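Local coordinates for ABC transporter sugar binding protein (PDB 3UOR), which probably binds maltose or related sugars in the periplasm and hands them to an ABC importer, at residues M189-F194 and G228-M233; A201-D206 and L295-A300. All blocks are in the same frame, centred on the assembly; numbering follows the deposited sequence.

Contact 1 of 2, residues M189-F194 and G228-M233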
ATOM      1  N   MET A 189     -15.504  -5.072   3.134  1.00 35.91           N
ATOM      2  CA  MET A 189     -14.709  -3.872   2.933  1.00 31.96           C
ATOM      3  C   MET A 189     -15.134  -2.883   4.018  1.00 44.21           C
ATOM      4  O   MET A 189     -16.108  -2.146   3.839  1.00 41.78           O
ATOM      5  CB  MET A 189     -15.015  -3.234   1.570  1.00 29.36           C
ATOM      6  CG  MET A 189     -14.767  -4.116   0.353  1.00 31.54           C
ATOM      7  SD  MET A 189     -14.956  -3.220  -1.210  1.00 34.55           S
ATOM      8  CE  MET A 189     -16.740  -2.857  -1.166  1.00 32.07           C
ATOM      9  N   PRO A 190     -14.421  -2.868   5.150  1.00 45.46           N
ATOM     10  CA  PRO A 190     -14.825  -2.008   6.274  1.00 41.08           C
ATOM     11  C   PRO A 190     -14.891  -0.539   5.876  1.00 37.41           C
ATOM     12  O   PRO A 190     -13.947  -0.031   5.291  1.00 39.82           O
ATOM     13  CB  PRO A 190     -13.725  -2.235   7.311  1.00 38.80           C
ATOM     14  CG  PRO A 190     -13.114  -3.553   6.943  1.00 44.79           C
ATOM     15  CD  PRO A 190     -13.198  -3.634   5.440  1.00 39.29           C
ATOM     16  N   LEU A 191     -15.997   0.126   6.205  1.00 37.76           N
ATOM     17  CA  LEU A 191     -16.261   1.501   5.782  1.00 39.95           C
ATOM     18  C   LEU A 191     -15.316   2.552   6.385  1.00 44.72           C
ATOM     19  O   LEU A 191     -15.260   3.684   5.905  1.00 41.85           O
ATOM     20  CB  LEU A 191     -17.711   1.861   6.109  1.00 42.93           C
ATOM     21  CG  LEU A 191     -18.750   1.235   5.176  1.00 38.43           C
ATOM     22  CD1 LEU A 191     -20.162   1.394   5.723  1.00 40.38           C
ATOM     23  CD2 LEU A 191     -18.639   1.847   3.785  1.00 31.06           C
ATOM     24  N   ASN A 192     -14.585   2.175   7.430  1.00 37.75           N
ATOM     25  CA  ASN A 192     -13.623   3.074   8.065  1.00 46.11           C
ATOM     26  C   ASN A 192     -12.262   3.080   7.363  1.00 45.96           C
ATOM     27  O   ASN A 192     -11.385   3.866   7.719  1.00 49.61           O
ATOM     28  CB  ASN A 192     -13.416   2.679   9.531  1.00 40.51           C
ATOM     29  CG  ASN A 192     -12.918   1.255   9.673  1.00 54.99           C
ATOM     30  OD1 ASN A 192     -13.654   0.303   9.408  1.00 60.35           O
ATOM     31  ND2 ASN A 192     -11.658   1.098  10.069  1.00 51.33           N
ATOM     32  N   GLU A 193     -12.070   2.187   6.395  1.00 42.73           N
ATOM     33  CA  GLU A 193     -10.802   2.110   5.664  1.00 37.76           C
ATOM     34  C   GLU A 193     -10.949   2.804   4.322  1.00 41.86           C
ATOM     35  O   GLU A 193     -12.006   2.740   3.704  1.00 44.91           O
ATOM     36  CB  GLU A 193     -10.374   0.645   5.486  1.00 39.59           C
ATOM     37  CG  GLU A 193     -10.248  -0.089   6.832  1.00 46.38           C
ATOM     38  CD  GLU A 193      -9.934  -1.573   6.711  1.00 57.54           C
ATOM     39  OE1 GLU A 193      -9.953  -2.128   5.586  1.00 52.82           O
ATOM     40  OE2 GLU A 193      -9.674  -2.192   7.764  1.00 66.59           O
ATOM     41  N   PHE A 194      -9.899   3.479   3.874  1.00 35.97           N
ATOM     42  CA  PHE A 194      -9.943   4.165   2.592  1.00 39.69           C
ATOM     43  C   PHE A 194      -9.312   3.377   1.419  1.00 40.22           C
ATOM     44  O   PHE A 194      -9.487   3.749   0.257  1.00 37.51           O
ATOM     45  CB  PHE A 194      -9.243   5.519   2.717  1.00 31.29           C
ATOM     46  CG  PHE A 194      -7.749   5.420   2.945  1.00 35.68           C
ATOM     47  CD1 PHE A 194      -6.886   5.226   1.882  1.00 29.80           C
ATOM     48  CD2 PHE A 194      -7.211   5.530   4.226  1.00 36.12           C
ATOM     49  CE1 PHE A 194      -5.507   5.143   2.079  1.00 34.47           C
ATOM     50  CE2 PHE A 194      -5.834   5.458   4.436  1.00 37.64           C
ATOM     51  CZ  PHE A 194      -4.979   5.262   3.358  1.00 35.98           C
ATOM     52  N   GLY A 228     -19.180   5.006  -7.783  1.00 29.61           N
ATOM     53  CA  GLY A 228     -20.351   4.244  -8.189  1.00 30.61           C
ATOM     54  C   GLY A 228     -20.216   2.746  -7.938  1.00 42.91           C
ATOM     55  O   GLY A 228     -21.102   2.109  -7.336  1.00 35.63           O
ATOM     56  N   PHE A 229     -19.101   2.181  -8.408  1.00 37.50           N
ATOM     57  CA  PHE A 229     -18.818   0.741  -8.281  1.00 31.84           C
ATOM     58  C   PHE A 229     -18.736   0.333  -6.798  1.00 31.39           C
ATOM     59  O   PHE A 229     -19.336  -0.651  -6.372  1.00 29.93           O
ATOM     60  CB  PHE A 229     -17.496   0.418  -9.003  1.00 30.94           C
ATOM     61  CG  PHE A 229     -17.113  -1.037  -8.979  1.00 37.29           C
ATOM     62  CD1 PHE A 229     -17.914  -1.993  -9.593  1.00 34.74           C
ATOM     63  CD2 PHE A 229     -15.917  -1.440  -8.389  1.00 36.11           C
ATOM     64  CE1 PHE A 229     -17.549  -3.337  -9.589  1.00 41.49           C
ATOM     65  CE2 PHE A 229     -15.540  -2.767  -8.378  1.00 30.86           C
ATOM     66  CZ  PHE A 229     -16.353  -3.731  -8.985  1.00 35.33           C
ATOM     67  N   TYR A 230     -18.000   1.115  -6.013  1.00 25.20           N
ATOM     68  CA  TYR A 230     -17.839   0.864  -4.584  1.00 25.77           C
ATOM     69  C   TYR A 230     -19.175   0.982  -3.799  1.00 36.32           C
ATOM     70  O   TYR A 230     -19.549   0.084  -3.043  1.00 31.18           O
ATOM     71  CB  TYR A 230     -16.795   1.852  -4.041  1.00 22.78           C
ATOM     72  CG  TYR A 230     -16.568   1.838  -2.550  1.00 29.71           C
ATOM     73  CD1 TYR A 230     -15.683   0.924  -1.967  1.00 32.87           C
ATOM     74  CD2 TYR A 230     -17.182   2.778  -1.718  1.00 35.54           C
ATOM     75  CE1 TYR A 230     -15.437   0.939  -0.596  1.00 32.05           C
ATOM     76  CE2 TYR A 230     -16.946   2.793  -0.341  1.00 30.32           C
ATOM     77  CZ  TYR A 230     -16.062   1.876   0.208  1.00 34.93           C
ATOM     78  OH  TYR A 230     -15.800   1.869   1.557  1.00 36.71           O
ATOM     79  N   ASP A 231     -19.900   2.075  -3.983  1.00 36.62           N
ATOM     80  CA  ASP A 231     -21.186   2.253  -3.282  1.00 29.18           C
ATOM     81  C   ASP A 231     -22.169   1.137  -3.652  1.00 41.05           C
ATOM     82  O   ASP A 231     -22.866   0.582  -2.793  1.00 38.03           O
ATOM     83  CB  ASP A 231     -21.777   3.613  -3.634  1.00 33.32           C
ATOM     84  CG  ASP A 231     -23.056   3.918  -2.868  1.00 36.99           C
ATOM     85  OD1 ASP A 231     -23.186   3.485  -1.700  1.00 37.34           O
ATOM     86  OD2 ASP A 231     -23.914   4.619  -3.438  1.00 38.84           O
ATOM     87  N   ASN A 232     -22.209   0.786  -4.933  1.00 41.10           N
ATOM     88  CA  ASN A 232     -23.147  -0.235  -5.401  1.00 35.97           C
ATOM     89  C   ASN A 232     -23.056  -1.548  -4.617  1.00 43.12           C
ATOM     90  O   ASN A 232     -24.065  -2.198  -4.394  1.00 40.13           O
ATOM     91  CB  ASN A 232     -22.959  -0.507  -6.896  1.00 31.48           C
ATOM     92  CG  ASN A 232     -24.009  -1.447  -7.445  1.00 39.93           C
ATOM     93  OD1 ASN A 232     -25.199  -1.136  -7.447  1.00 39.96           O
ATOM     94  ND2 ASN A 232     -23.574  -2.602  -7.926  1.00 35.96           N
ATOM     95  N   MET A 233     -21.851  -1.945  -4.212  1.00 33.15           N
ATOM     96  CA  MET A 233     -21.677  -3.214  -3.505  1.00 34.28           C
ATOM     97  C   MET A 233     -22.415  -3.224  -2.163  1.00 38.31           C
ATOM     98  O   MET A 233     -22.933  -4.249  -1.746  1.00 38.07           O
ATOM     99  CB  MET A 233     -20.191  -3.513  -3.255  1.00 26.15           C
ATOM    100  CG  MET A 233     -19.358  -3.686  -4.540  1.00 32.81           C
ATOM    101  SD  MET A 233     -17.717  -4.364  -4.166  1.00 36.11           S
ATOM    102  CE  MET A 233     -16.782  -3.526  -5.436  1.00 35.60           C
TER
HETATM  103  O   HOH W   1     -13.832   0.179   2.496  1.00 39.88           O
HETATM  104  O   HOH W   2     -16.165   4.426   3.151  1.00 42.49           O
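Y230, reaching out from the helix 221-235, is the long knob of this contact, and M189 and L191 of the loop 189-194 both pack from one side of its ring, M189 beside CD1 and CE1 and L191 by the hydroxyl. The ring carbon CG of Y230 stands anti to the backbone N (chi1 175°), a setting that sends the ring off the helix and into the loop, where M189 runs past it in the opposite direction. The methyl CE of M189 lies 4.0 Å from Y230 CD1, neither squarely over the face nor at the edge. M189 SD lies 5.3 Å from the centroid of the Y230 ring, an oblique Met-aromatic contact. A bend at chi3 (-66°) turns that same methyl into the hollow beside M233, one helical turn along from Y230 (M189 CE to M233 SD, 3.5 Å), so that the two methionines cross at about a right angle and a single methyl plugs the gap between two helix side chains. L191 serves the far end of the ring: its CD2 comes within 3.6 Å of Y230 OH.

That hydroxyl touches the loop's backbone through water. One water, in the plane of the ring at its edge, links Y230 OH to P190 O, to which it donates; a second, 3.0 Å from L191 O, joins that carbonyl to the same OH. Two waters thus hold the hydroxyl to two successive carbonyls of the turn, while Q197 of helix 195-202 lies on the same side chain. P190 O also accepts from E193 N, closing the type I turn 190-193, while outside the pair Y234 stacks edge-to-face on Y230 and its hydroxyl is hydrogen-bonded to M189 O. The arrangement is helix-against-loop core packing in the alpha/beta fold of a periplasmic solute-binding protein, seating the helix 221-235 on the link between strand 187-188 and helix 195-202.

Contact 2 of 2, residues A201-D206 and L295-A300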
ATOM      1  N   ALA A 201     -10.303   3.624  -7.487  1.00 27.82           N
ATOM      2  CA  ALA A 201     -10.124   4.937  -8.118  1.00 26.60           C
ATOM      3  C   ALA A 201      -8.808   5.000  -8.886  1.00 34.47           C
ATOM      4  O   ALA A 201      -8.723   5.621  -9.960  1.00 34.88           O
ATOM      5  CB  ALA A 201     -10.186   6.050  -7.068  1.00 28.03           C
ATOM      6  N   LEU A 202      -7.778   4.350  -8.340  1.00 28.39           N
ATOM      7  CA  LEU A 202      -6.501   4.234  -9.047  1.00 31.40           C
ATOM      8  C   LEU A 202      -6.598   3.431 -10.347  1.00 32.26           C
ATOM      9  O   LEU A 202      -5.716   3.530 -11.177  1.00 34.04           O
ATOM     10  CB  LEU A 202      -5.424   3.623  -8.154  1.00 25.06           C
ATOM     11  CG  LEU A 202      -4.997   4.512  -7.007  1.00 25.77           C
ATOM     12  CD1 LEU A 202      -4.056   3.745  -6.075  1.00 24.80           C
ATOM     13  CD2 LEU A 202      -4.335   5.709  -7.587  1.00 24.28           C
ATOM     14  N   GLN A 203      -7.654   2.631 -10.523  1.00 30.84           N
ATOM     15  CA  GLN A 203      -7.809   1.869 -11.775  1.00 27.30           C
ATOM     16  C   GLN A 203      -8.351   2.702 -12.944  1.00 34.71           C
ATOM     17  O   GLN A 203      -8.603   2.159 -14.009  1.00 40.30           O
ATOM     18  CB  GLN A 203      -8.696   0.631 -11.570  1.00 19.11           C
ATOM     19  CG  GLN A 203      -8.160  -0.333 -10.521  1.00 30.22           C
ATOM     20  CD  GLN A 203      -9.104  -1.459 -10.277  1.00 34.32           C
ATOM     21  OE1 GLN A 203     -10.310  -1.339 -10.528  1.00 35.27           O
ATOM     22  NE2 GLN A 203      -8.578  -2.574  -9.791  1.00 29.87           N
ATOM     23  N   GLN A 204      -8.523   4.009 -12.750  1.00 34.48           N
ATOM     24  CA  GLN A 204      -9.132   4.859 -13.778  1.00 36.12           C
ATOM     25  C   GLN A 204      -8.036   5.613 -14.503  1.00 38.14           C
ATOM     26  O   GLN A 204      -6.965   5.795 -13.961  1.00 42.19           O
ATOM     27  CB  GLN A 204     -10.112   5.861 -13.144  1.00 29.67           C
ATOM     28  CG  GLN A 204     -11.172   5.224 -12.202  1.00 25.38           C
ATOM     29  CD  GLN A 204     -11.872   4.017 -12.830  1.00 33.86           C
ATOM     30  OE1 GLN A 204     -12.355   4.090 -13.961  1.00 37.81           O
ATOM     31  NE2 GLN A 204     -11.917   2.898 -12.095  1.00 33.52           N
ATOM     32  N   ASP A 205      -8.327   6.102 -15.702  1.00 35.01           N
ATOM     33  CA  ASP A 205      -7.325   6.763 -16.529  1.00 46.28           C
ATOM     34  C   ASP A 205      -6.993   8.156 -16.069  1.00 50.06           C
ATOM     35  O   ASP A 205      -5.930   8.685 -16.397  1.00 54.13           O
ATOM     36  CB  ASP A 205      -7.806   6.853 -17.970  1.00 57.94           C
ATOM     37  CG  ASP A 205      -7.711   5.535 -18.684  1.00 72.54           C
ATOM     38  OD1 ASP A 205      -6.789   4.759 -18.342  1.00 73.59           O
ATOM     39  OD2 ASP A 205      -8.556   5.273 -19.570  1.00 76.33           O
ATOM     40  N   ASP A 206      -7.906   8.777 -15.338  1.00 39.11           N
ATOM     41  CA  ASP A 206      -7.631  10.139 -14.912  1.00 50.45           C
ATOM     42  C   ASP A 206      -7.043  10.173 -13.504  1.00 46.25           C
ATOM     43  O   ASP A 206      -7.014   9.168 -12.801  1.00 58.41           O
ATOM     44  CB  ASP A 206      -8.832  11.095 -15.128  1.00 51.43           C
ATOM     45  CG  ASP A 206     -10.035  10.753 -14.266  1.00 52.45           C
ATOM     46  OD1 ASP A 206     -10.003   9.695 -13.604  1.00 50.01           O
ATOM     47  OD2 ASP A 206     -11.009  11.554 -14.247  1.00 54.51           O
ATOM     48  N   LEU A 295      -7.830  -7.365 -15.126  1.00 32.31           N
ATOM     49  CA  LEU A 295      -7.099  -7.202 -13.886  1.00 36.60           C
ATOM     50  C   LEU A 295      -6.522  -5.799 -13.868  1.00 34.99           C
ATOM     51  O   LEU A 295      -5.898  -5.371 -14.836  1.00 25.51           O
ATOM     52  CB  LEU A 295      -5.996  -8.250 -13.789  1.00 38.43           C
ATOM     53  CG  LEU A 295      -6.545  -9.656 -13.584  1.00 38.49           C
ATOM     54  CD1 LEU A 295      -5.407 -10.632 -13.294  1.00 31.79           C
ATOM     55  CD2 LEU A 295      -7.501  -9.599 -12.416  1.00 28.24           C
ATOM     56  N   GLY A 296      -6.731  -5.073 -12.779  1.00 33.70           N
ATOM     57  CA  GLY A 296      -6.427  -3.660 -12.789  1.00 29.77           C
ATOM     58  C   GLY A 296      -5.312  -3.219 -11.870  1.00 27.03           C
ATOM     59  O   GLY A 296      -4.591  -4.033 -11.287  1.00 26.15           O
ATOM     60  N   ALA A 297      -5.180  -1.905 -11.745  1.00 27.12           N
ATOM     61  CA  ALA A 297      -4.185  -1.330 -10.851  1.00 29.23           C
ATOM     62  C   ALA A 297      -4.593  -1.561  -9.417  1.00 27.87           C
ATOM     63  O   ALA A 297      -5.682  -2.066  -9.134  1.00 29.52           O
ATOM     64  CB  ALA A 297      -4.032   0.147 -11.111  1.00 26.76           C
ATOM     65  N   GLY A 298      -3.707  -1.189  -8.510  1.00 28.64           N
ATOM     66  CA  GLY A 298      -3.982  -1.251  -7.093  1.00 26.26           C
ATOM     67  C   GLY A 298      -3.051  -0.258  -6.442  1.00 27.74           C
ATOM     68  O   GLY A 298      -2.342   0.482  -7.129  1.00 28.23           O
ATOM     69  N   ILE A 299      -3.041  -0.245  -5.121  1.00 26.38           N
ATOM     70  CA  ILE A 299      -2.238   0.722  -4.358  1.00 28.98           C
ATOM     71  C   ILE A 299      -0.746   0.318  -4.368  1.00 29.93           C
ATOM     72  O   ILE A 299      -0.423  -0.865  -4.288  1.00 26.53           O
ATOM     73  CB  ILE A 299      -2.757   0.751  -2.909  1.00 27.79           C
ATOM     74  CG1 ILE A 299      -3.999   1.644  -2.819  1.00 27.87           C
ATOM     75  CG2 ILE A 299      -1.736   1.269  -1.948  1.00 36.32           C
ATOM     76  CD1 ILE A 299      -4.828   1.327  -1.606  1.00 43.32           C
ATOM     77  N   ALA A 300       0.143   1.296  -4.475  1.00 27.87           N
ATOM     78  CA  ALA A 300       1.574   1.073  -4.313  1.00 30.20           C
ATOM     79  C   ALA A 300       1.998   1.554  -2.938  1.00 31.36           C
ATOM     80  O   ALA A 300       2.671   2.583  -2.807  1.00 26.89           O
ATOM     81  CB  ALA A 300       2.340   1.808  -5.392  1.00 27.21           C
TER
HETATM   82  O   HOH W   3      -6.409  -0.478 -13.973  1.00 34.90           O
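L202 and Q203, where the chain leaves helix 195-202, meet the extended loop 295-300 in the alpha/beta fold of a periplasmic binding protein. The chains come close here, with the CA atoms of Q203 and A297 only 4.9 Å apart. L202 carries the apolar half: the side chains of L202 and I299 cross at about a right angle, with L202 CD1 3.9 Å from I299 CG1, and the same CD1 of L202 also lies 3.8 Å from the carbonyl oxygen of G298. The methyl CB of A297 packs at 3.8 Å from L202 O.

Q203 carries the polar half. Its chain is extended beyond CG (chi2 175°), laying the aliphatic part along the backbone of A297 and bringing NE2 to the carbonyl of A297. The direct bond runs from Q203 NE2 to A297 O, 3.0 Å long and nearly straight at 161°, with the acceptor lying in the amide plane and the donor in the carbonyl plane. A water joins the two backbones, accepting from A297 N at 2.9 Å and donating weakly to Q203 O.

Around this first shell, K369 NZ is hydrogen-bonded to L202 O. The loop is held in turn by a backbone hydrogen bond between G298 and K369 and by R367 NE, which is bonded to G296 O. Both ends of the Q203 amide are held and its flip is fixed: NE2 also bonds P290 O, and W166 NE1 donates to OE1.

Overall arrangement
Along the chain the four segments alternate: 189-194, 201-206, 228-233, then 295-300. The helix 195-202 is the common element, since the loop 189-194 of contact 1 leads into it and the segment 201-206 of contact 2 begins on its last turn. Centres of the two contacts lie 15 Å apart and their nearest atoms about 5 Å, without touching. One short helix is thus flanked at its start by the packing against helix 221-235 and at its end by the loop that precedes strand 303-307, a member of the main sheet. Through it, parts of the chain far apart in sequence come together in one solute-binding fold.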